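Local atomic coordinates of protein (peanut lectin) (Arachis hypogaea, PDB entry 2TEP), a protein that binds D-galactose and galactose-containing sugars as a homotetrameric legume lectin that carries calcium and manganese ions. Residues 33-38 / 206-211. Sequence-based numbering, arbitrary orientation.
Sequences QLTNLN and FSASGS. With GAL (beta-D-galactopyranose), chain E; NGA (2-acetamido-2-deoxy-beta-D-galactopyranose), chain B.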
loop_
_atom_site.group_PDB
_atom_site.type_symbol
_atom_site.label_atom_id
_atom_site.label_comp_id
_atom_site.label_asym_id
_atom_site.label_seq_id
_atom_site.Cartn_x
_atom_site.Cartn_y
_atom_site.Cartn_z
ATOM N N GLN A 33 -3.818 -14.143 21.998
ATOM C CA GLN A 33 -4.290 -14.081 23.378
ATOM C C GLN A 33 -3.009 -13.843 24.148
ATOM O O GLN A 33 -2.126 -14.692 24.159
ATOM C CB GLN A 33 -4.941 -15.383 23.831
ATOM C CG GLN A 33 -5.649 -15.225 25.158
ATOM C CD GLN A 33 -6.302 -16.505 25.670
ATOM O OE1 GLN A 33 -5.964 -16.999 26.743
ATOM N NE2 GLN A 33 -7.256 -17.034 24.909
ATOM N N LEU A 34 -2.891 -12.663 24.746
ATOM C CA LEU A 34 -1.685 -12.278 25.469
ATOM C C LEU A 34 -1.378 -12.920 26.826
ATOM O O LEU A 34 -0.210 -13.038 27.198
ATOM C CB LEU A 34 -1.638 -10.758 25.586
ATOM C CG LEU A 34 -1.499 -9.992 24.275
ATOM C CD1 LEU A 34 -1.899 -8.558 24.486
ATOM C CD2 LEU A 34 -0.087 -10.076 23.774
ATOM N N THR A 35 -2.403 -13.297 27.585
ATOM C CA THR A 35 -2.169 -13.893 28.896
ATOM C C THR A 35 -2.782 -15.274 29.094
ATOM O O THR A 35 -3.760 -15.642 28.427
ATOM C CB THR A 35 -2.622 -12.944 30.054
ATOM O OG1 THR A 35 -3.928 -12.423 29.781
ATOM C CG2 THR A 35 -1.668 -11.794 30.208
ATOM N N ASN A 36 -2.216 -16.018 30.042
ATOM C CA ASN A 36 -2.667 -17.368 30.379
ATOM C C ASN A 36 -3.661 -17.341 31.536
ATOM O O ASN A 36 -3.275 -17.091 32.678
ATOM C CB ASN A 36 -1.469 -18.227 30.765
ATOM C CG ASN A 36 -1.832 -19.670 30.950
ATOM O OD1 ASN A 36 -2.787 -19.996 31.638
ATOM N ND2 ASN A 36 -1.069 -20.549 30.340
ATOM N N LEU A 37 -4.916 -17.691 31.264
ATOM C CA LEU A 37 -5.952 -17.664 32.296
ATOM C C LEU A 37 -5.735 -18.587 33.497
ATOM O O LEU A 37 -6.419 -18.460 34.513
ATOM C CB LEU A 37 -7.342 -17.905 31.706
ATOM C CG LEU A 37 -8.107 -16.894 30.833
ATOM C CD1 LEU A 37 -7.765 -15.473 31.200
ATOM C CD2 LEU A 37 -7.819 -17.145 29.379
ATOM N N ASN A 38 -4.799 -19.520 33.390
ATOM C CA ASN A 38 -4.535 -20.427 34.501
ATOM C C ASN A 38 -3.239 -20.101 35.258
ATOM O O ASN A 38 -2.905 -20.779 36.221
ATOM C CB ASN A 38 -4.539 -21.893 34.031
ATOM C CG ASN A 38 -5.842 -22.290 33.324
ATOM O OD1 ASN A 38 -6.880 -22.504 33.959
ATOM N ND2 ASN A 38 -5.781 -22.400 31.996
ATOM N N PHE A 206 2.826 -4.959 21.954
ATOM C CA PHE A 206 1.759 -4.875 22.955
ATOM C C PHE A 206 2.101 -5.803 24.127
ATOM O O PHE A 206 2.704 -6.854 23.926
ATOM C CB PHE A 206 0.416 -5.352 22.375
ATOM C CG PHE A 206 -0.003 -4.650 21.131
ATOM C CD1 PHE A 206 -0.755 -3.481 21.196
ATOM C CD2 PHE A 206 0.395 -5.125 19.891
ATOM C CE1 PHE A 206 -1.097 -2.790 20.027
ATOM C CE2 PHE A 206 0.062 -4.446 18.722
ATOM C CZ PHE A 206 -0.685 -3.273 18.790
ATOM N N SER A 207 1.626 -5.462 25.327
ATOM C CA SER A 207 1.850 -6.265 26.530
ATOM C C SER A 207 0.564 -6.383 27.359
ATOM O O SER A 207 -0.349 -5.565 27.218
ATOM C CB SER A 207 2.940 -5.635 27.381
ATOM O OG SER A 207 3.217 -6.426 28.518
ATOM N N ALA A 208 0.453 -7.435 28.162
ATOM C CA ALA A 208 -0.728 -7.609 29.000
ATOM C C ALA A 208 -0.377 -8.475 30.190
ATOM O O ALA A 208 0.383 -9.436 30.072
ATOM C CB ALA A 208 -1.871 -8.211 28.213
ATOM N N SER A 209 -0.977 -8.172 31.332
ATOM C CA SER A 209 -0.669 -8.900 32.536
ATOM C C SER A 209 -1.883 -9.139 33.399
ATOM O O SER A 209 -2.944 -8.542 33.180
ATOM C CB SER A 209 0.355 -8.109 33.326
ATOM O OG SER A 209 -0.172 -6.832 33.609
ATOM N N GLY A 210 -1.700 -10.015 34.385
ATOM C CA GLY A 210 -2.743 -10.368 35.337
ATOM C C GLY A 210 -2.082 -10.777 36.655
ATOM O O GLY A 210 -0.854 -10.943 36.705
ATOM N N SER A 211 -2.872 -10.950 37.712
ATOM C CA SER A 211 -2.344 -11.321 39.028
ATOM C C SER A 211 -2.927 -12.653 39.510
ATOM O O SER A 211 -3.318 -13.489 38.697
ATOM C CB SER A 211 -2.650 -10.218 40.043
ATOM O OG SER A 211 -4.045 -10.033 40.184
HETATM C C1 GAL E . -4.016 -7.493 42.524
HETATM C C2 GAL E . -3.218 -6.801 41.521
HETATM C C3 GAL E . -3.966 -5.730 40.783
HETATM C C4 GAL E . -5.176 -6.409 40.131
HETATM C C5 GAL E . -6.030 -6.984 41.329
HETATM C C6 GAL E . -7.395 -7.621 41.101
HETATM O O2 GAL E . -2.198 -6.179 42.206
HETATM O O3 GAL E . -3.034 -5.166 39.859
HETATM O O4 GAL E . -4.717 -7.365 39.201
HETATM O O5 GAL E . -5.273 -7.966 42.034
HETATM O O6 GAL E . -7.934 -7.894 42.366
HETATM C C1 NGA B . -2.867 -10.358 46.099
HETATM C C2 NGA B . -2.470 -9.784 44.753
HETATM C C3 NGA B . -3.658 -9.115 44.162
HETATM C C4 NGA B . -4.907 -10.050 43.957
HETATM C C5 NGA B . -5.217 -10.660 45.294
HETATM C C6 NGA B . -6.319 -11.766 45.248
HETATM C C7 NGA B . -0.268 -8.780 44.120
HETATM C C8 NGA B . 0.740 -7.656 44.341
HETATM N N2 NGA B . -1.381 -8.788 44.854
HETATM O O1 NGA B . -1.675 -10.629 46.852
HETATM O O3 NGA B . -3.214 -8.551 42.943
HETATM O O4 NGA B . -4.686 -11.044 43.036
HETATM O O5 NGA B . -3.971 -11.211 45.914
HETATM O O6 NGA B . -6.151 -12.631 46.399
HETATM O O7 NGA B . 0.019 -9.673 43.329
#
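Leu34 and Ala208 come within 5.9 Å at their CA atoms as the loop following strand 32-33 passes over the end of strand 201-209, and no hydrogen bond joins the two backbones. Leu34 lies over the methyl of Ala208: its CB and its CD1 each approach Ala208 CB to 3.7 Å. With CG anti to the carbonyl carbon (chi1 -65°), the Leu34 branch runs back along the strand, and CD1 reaches Phe206 CB at 4.5 Å. Beyond CB, the Phe206 ring turns from the loop to meet Trp223 and Phe69 edge-to-face. In this jelly-roll sandwich of the legume lectin family, the contact seats a loop from the back sheet on an inner strand of the seven-stranded sheet. Thr35 divides its two branches: CG2 sits against the Ala208 carbonyl, 3.1 Å from Ala208 O, and lies 3.8 Å from Ser209 CA, while OG1 hydrogen-bonds to His218 ND1. Ser207 and Ser209 direct their side chains away from the loop; Ser207 OG hydrogen-bonds to Leu106 O and Ser209 OG to Gly103 O. Past the strand end, the one proton of Ser211 OG can go to galactose O4 (2.9 Å) or O5 (3.0 Å), a choice not settled; Asp80, Asp83 and Asn127 hydrogen-bond to the same sugar.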